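Local atomic coordinates of YciF Bacterial Stress Response Protein (Salmonella enterica subsp. enterica serovar Typhimurium, PDB entry 4ERU), a protein that is of unknown molecular function but belongs to the ferritin-like helix-bundle proteins, carries two bound magnesium ions and is named for a bacterial stress response. Residues Leu16-Tyr21 and Ile71-Met76. Residues are numbered along the deposited sequence; the frame is centred on the assembly and turned at random.
Sequences LLSDTY and IKLKRM
Ser18 OG is gripped from two directions: the backbone N of Lys74 reaches it across the contact at 3.0 Å, nearly straight at 172°, and the carbonyl oxygen of Ile14, one turn earlier in the helix, bonds to it as well. The contact illustrates how a ferritin-like helical bundle can hold an irregular connection against its side, for residues 71-76 belong to the loop that leads from helix 41-66 to helix 79-93 and here run over one side of helix 9-37. With OG beside its own backbone N and anti to the carbonyl carbon, the serine turns its hydroxyl both back to Ile14 and out to the loop, so a buried polar atom is satisfied while the loop is tied to the helix.

Leu73 supplies the apolar half by splitting its two methyls between two helix residues. Leu73 CD2 meets Leu17 CD2 at 3.7 Å. Leu17 CD2 also touches Ile71 CG2 at 3.9 Å. Leu73 CD1 instead sits over one face of the Tyr21 ring, 3.7 Å from its centroid and only 14° off the ring normal, a CH-pi contact offset slightly toward Tyr21 CD2. Val65 of helix 41-66 adds to the packing on Leu73, while Ile58 and Ile61 of that helix touch Tyr21; the loop leucine thus joins the two helices.

At the other end of the contact, Met76, a selenomethionine, points its side chain toward helix 9-37 and reaches out to it, extended as far as SE. Its CG stands between the backbone N and the carbonyl carbon (chi1 60°), and this rotamer puts Met76 SE beside Ser18 CB and 3.8 Å from the backbone N of Asp19.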
ATOM      1  N   LEU A  16       1.686  10.917  11.253  1.00 44.27           N
ATOM      2  CA  LEU A  16       1.413   9.589  10.680  1.00 40.02           C
ATOM      3  C   LEU A  16       0.509   8.785  11.584  1.00 38.60           C
ATOM      4  O   LEU A  16      -0.337   8.038  11.096  1.00 41.08           O
ATOM      5  CB  LEU A  16       2.711   8.806  10.429  1.00 41.27           C
ATOM      6  CG  LEU A  16       3.758   9.427   9.495  1.00 44.37           C
ATOM      7  CD1 LEU A  16       5.068   8.639   9.569  1.00 42.98           C
ATOM      8  CD2 LEU A  16       3.257   9.500   8.034  1.00 44.94           C
ATOM      9  N   LEU A  17       0.683   8.909  12.899  1.00 41.14           N
ATOM     10  CA  LEU A  17      -0.250   8.233  13.798  1.00 40.06           C
ATOM     11  C   LEU A  17      -1.664   8.763  13.536  1.00 38.54           C
ATOM     12  O   LEU A  17      -2.622   7.990  13.445  1.00 38.57           O
ATOM     13  CB  LEU A  17       0.138   8.391  15.287  1.00 42.06           C
ATOM     14  CG  LEU A  17      -0.728   7.578  16.257  1.00 41.67           C
ATOM     15  CD1 LEU A  17      -0.662   6.028  15.974  1.00 42.87           C
ATOM     16  CD2 LEU A  17      -0.340   7.885  17.704  1.00 41.03           C
ATOM     17  N   SER A  18      -1.786  10.072  13.388  1.00 40.45           N
ATOM     18  CA  SER A  18      -3.093  10.695  13.124  1.00 41.62           C
ATOM     19  C   SER A  18      -3.718  10.257  11.799  1.00 41.28           C
ATOM     20  O   SER A  18      -4.930  10.044  11.727  1.00 41.02           O
ATOM     21  CB  SER A  18      -2.985  12.220  13.170  1.00 43.30           C
ATOM     22  OG  SER A  18      -2.466  12.626  14.430  1.00 47.22           O
ATOM     23  N   ASP A  19      -2.885  10.147  10.764  1.00 41.34           N
ATOM     24  CA  ASP A  19      -3.297   9.686   9.439  1.00 43.13           C
ATOM     25  C   ASP A  19      -3.818   8.232   9.544  1.00 45.58           C
ATOM     26  O   ASP A  19      -4.890   7.899   9.026  1.00 40.67           O
ATOM     27  CB  ASP A  19      -2.064   9.761   8.510  1.00 47.24           C
ATOM     28  CG  ASP A  19      -2.324   9.239   7.090  1.00 62.28           C
ATOM     29  OD1 ASP A  19      -2.854  10.013   6.256  1.00 68.75           O
ATOM     30  OD2 ASP A  19      -1.945   8.063   6.788  1.00 61.25           O
ATOM     31  N   THR A  20      -3.046   7.379  10.220  1.00 41.52           N
ATOM     32  CA  THR A  20      -3.420   5.973  10.385  1.00 40.75           C
ATOM     33  C   THR A  20      -4.728   5.819  11.156  1.00 42.04           C
ATOM     34  O   THR A  20      -5.540   4.950  10.835  1.00 40.95           O
ATOM     35  CB  THR A  20      -2.264   5.220  11.075  1.00 42.11           C
ATOM     36  OG1 THR A  20      -1.134   5.294  10.199  1.00 47.46           O
ATOM     37  CG2 THR A  20      -2.582   3.762  11.335  1.00 42.77           C
ATOM     38  N   TYR A  21      -4.913   6.644  12.192  1.00 39.07           N
ATOM     39  CA  TYR A  21      -6.118   6.614  13.005  1.00 39.91           C
ATOM     40  C   TYR A  21      -7.349   6.942  12.153  1.00 41.87           C
ATOM     41  O   TYR A  21      -8.367   6.248  12.223  1.00 38.30           O
ATOM     42  CB  TYR A  21      -5.960   7.619  14.147  1.00 42.74           C
ATOM     43  CG  TYR A  21      -7.109   7.746  15.109  1.00 46.21           C
ATOM     44  CD1 TYR A  21      -7.467   6.689  15.947  1.00 47.16           C
ATOM     45  CD2 TYR A  21      -7.774   8.966  15.260  1.00 51.07           C
ATOM     46  CE1 TYR A  21      -8.498   6.826  16.890  1.00 45.99           C
ATOM     47  CE2 TYR A  21      -8.819   9.112  16.206  1.00 57.50           C
ATOM     48  CZ  TYR A  21      -9.179   8.027  17.001  1.00 54.31           C
ATOM     49  OH  TYR A  21     -10.200   8.162  17.921  1.00 55.83           O
ATOM     50  N   ILE A  71       2.047  12.914  22.944  1.00 73.20           N
ATOM     51  CA  ILE A  71       1.404  12.265  21.811  1.00 69.56           C
ATOM     52  C   ILE A  71      -0.036  12.739  21.895  1.00 69.02           C
ATOM     53  O   ILE A  71      -0.778  12.332  22.780  1.00 69.72           O
ATOM     54  CB  ILE A  71       1.425  10.730  21.848  1.00 65.18           C
ATOM     55  CG1 ILE A  71       2.836  10.193  21.646  1.00 61.85           C
ATOM     56  CG2 ILE A  71       0.499  10.180  20.730  1.00 55.72           C
ATOM     57  CD1 ILE A  71       2.908   8.685  21.714  1.00 57.86           C
ATOM     58  N   LYS A  72      -0.393  13.654  21.009  1.00 70.28           N
ATOM     59  CA  LYS A  72      -1.757  14.126  20.879  1.00 75.13           C
ATOM     60  C   LYS A  72      -2.149  13.994  19.406  1.00 72.57           C
ATOM     61  O   LYS A  72      -1.439  14.517  18.549  1.00 79.81           O
ATOM     62  CB  LYS A  72      -1.859  15.587  21.338  1.00 82.78           C
ATOM     63  CG  LYS A  72      -3.112  16.351  20.814  1.00101.30           C
ATOM     64  CD  LYS A  72      -3.585  17.440  21.813  1.00121.11           C
ATOM     65  CE  LYS A  72      -4.822  18.195  21.268  1.00122.62           C
ATOM     66  NZ  LYS A  72      -4.418  19.295  20.310  1.00123.99           N
ATOM     67  N   LEU A  73      -3.262  13.319  19.121  1.00 63.01           N
ATOM     68  CA  LEU A  73      -3.775  13.162  17.741  1.00 65.93           C
ATOM     69  C   LEU A  73      -4.360  14.438  17.151  1.00 68.01           C
ATOM     70  O   LEU A  73      -5.024  15.195  17.852  1.00 74.37           O
ATOM     71  CB  LEU A  73      -4.848  12.077  17.682  1.00 66.98           C
ATOM     72  CG  LEU A  73      -4.427  10.684  18.143  1.00 69.37           C
ATOM     73  CD1 LEU A  73      -5.585   9.725  18.027  1.00 63.67           C
ATOM     74  CD2 LEU A  73      -3.227  10.192  17.342  1.00 69.10           C
ATOM     75  N   LYS A  74      -4.114  14.666  15.864  1.00 62.11           N
ATOM     76  CA  LYS A  74      -4.716  15.782  15.130  1.00 65.07           C
ATOM     77  C   LYS A  74      -5.844  15.243  14.294  1.00 65.52           C
ATOM     78  O   LYS A  74      -5.699  14.209  13.662  1.00 61.36           O
ATOM     79  CB  LYS A  74      -3.697  16.436  14.199  1.00 71.23           C
ATOM     80  CG  LYS A  74      -2.405  16.810  14.903  1.00 83.30           C
ATOM     81  CD  LYS A  74      -1.576  17.835  14.133  1.00 92.01           C
ATOM     82  CE  LYS A  74      -0.399  18.331  15.007  1.00 97.92           C
ATOM     83  NZ  LYS A  74       0.047  19.721  14.662  1.00102.65           N
ATOM     84  N   ARG A  75      -6.968  15.941  14.271  1.00 74.26           N
ATOM     85  CA  ARG A  75      -8.087  15.521  13.430  1.00 76.82           C
ATOM     86  C   ARG A  75      -7.710  15.794  11.968  1.00 74.24           C
ATOM     87  O   ARG A  75      -7.383  16.925  11.604  1.00 77.61           O
ATOM     88  CB  ARG A  75      -9.365  16.260  13.836  1.00 87.71           C
ATOM     89  CG  ARG A  75     -10.626  15.492  13.540  1.00 94.67           C
ATOM     90  CD  ARG A  75     -11.699  15.732  14.608  1.00104.86           C
ATOM     91  NE  ARG A  75     -12.575  14.561  14.749  1.00106.88           N
ATOM     92  CZ  ARG A  75     -13.585  14.450  15.615  1.00108.01           C
ATOM     93  NH1 ARG A  75     -14.304  13.325  15.639  1.00106.79           N
ATOM     94  NH2 ARG A  75     -13.889  15.450  16.448  1.00108.24           N
HETATM   95  N   MSE A  76      -7.700  14.748  11.144  1.00 70.27           N
HETATM   96  CA  MSE A  76      -7.409  14.893   9.716  1.00 71.61           C
HETATM   97  C   MSE A  76      -8.029  13.731   8.951  1.00 66.72           C
HETATM   98  O   MSE A  76      -8.313  12.682   9.539  1.00 64.74           O
HETATM   99  CB  MSE A  76      -5.900  14.952   9.446  1.00 74.88           C
HETATM  100  CG  MSE A  76      -5.136  13.708   9.916  1.00 75.76           C
HETATM  101 SE   MSE A  76      -3.236  13.697   9.470  0.66 72.80          SE
HETATM  102  CE  MSE A  76      -2.928  15.635   9.463  1.00 58.84           C
TER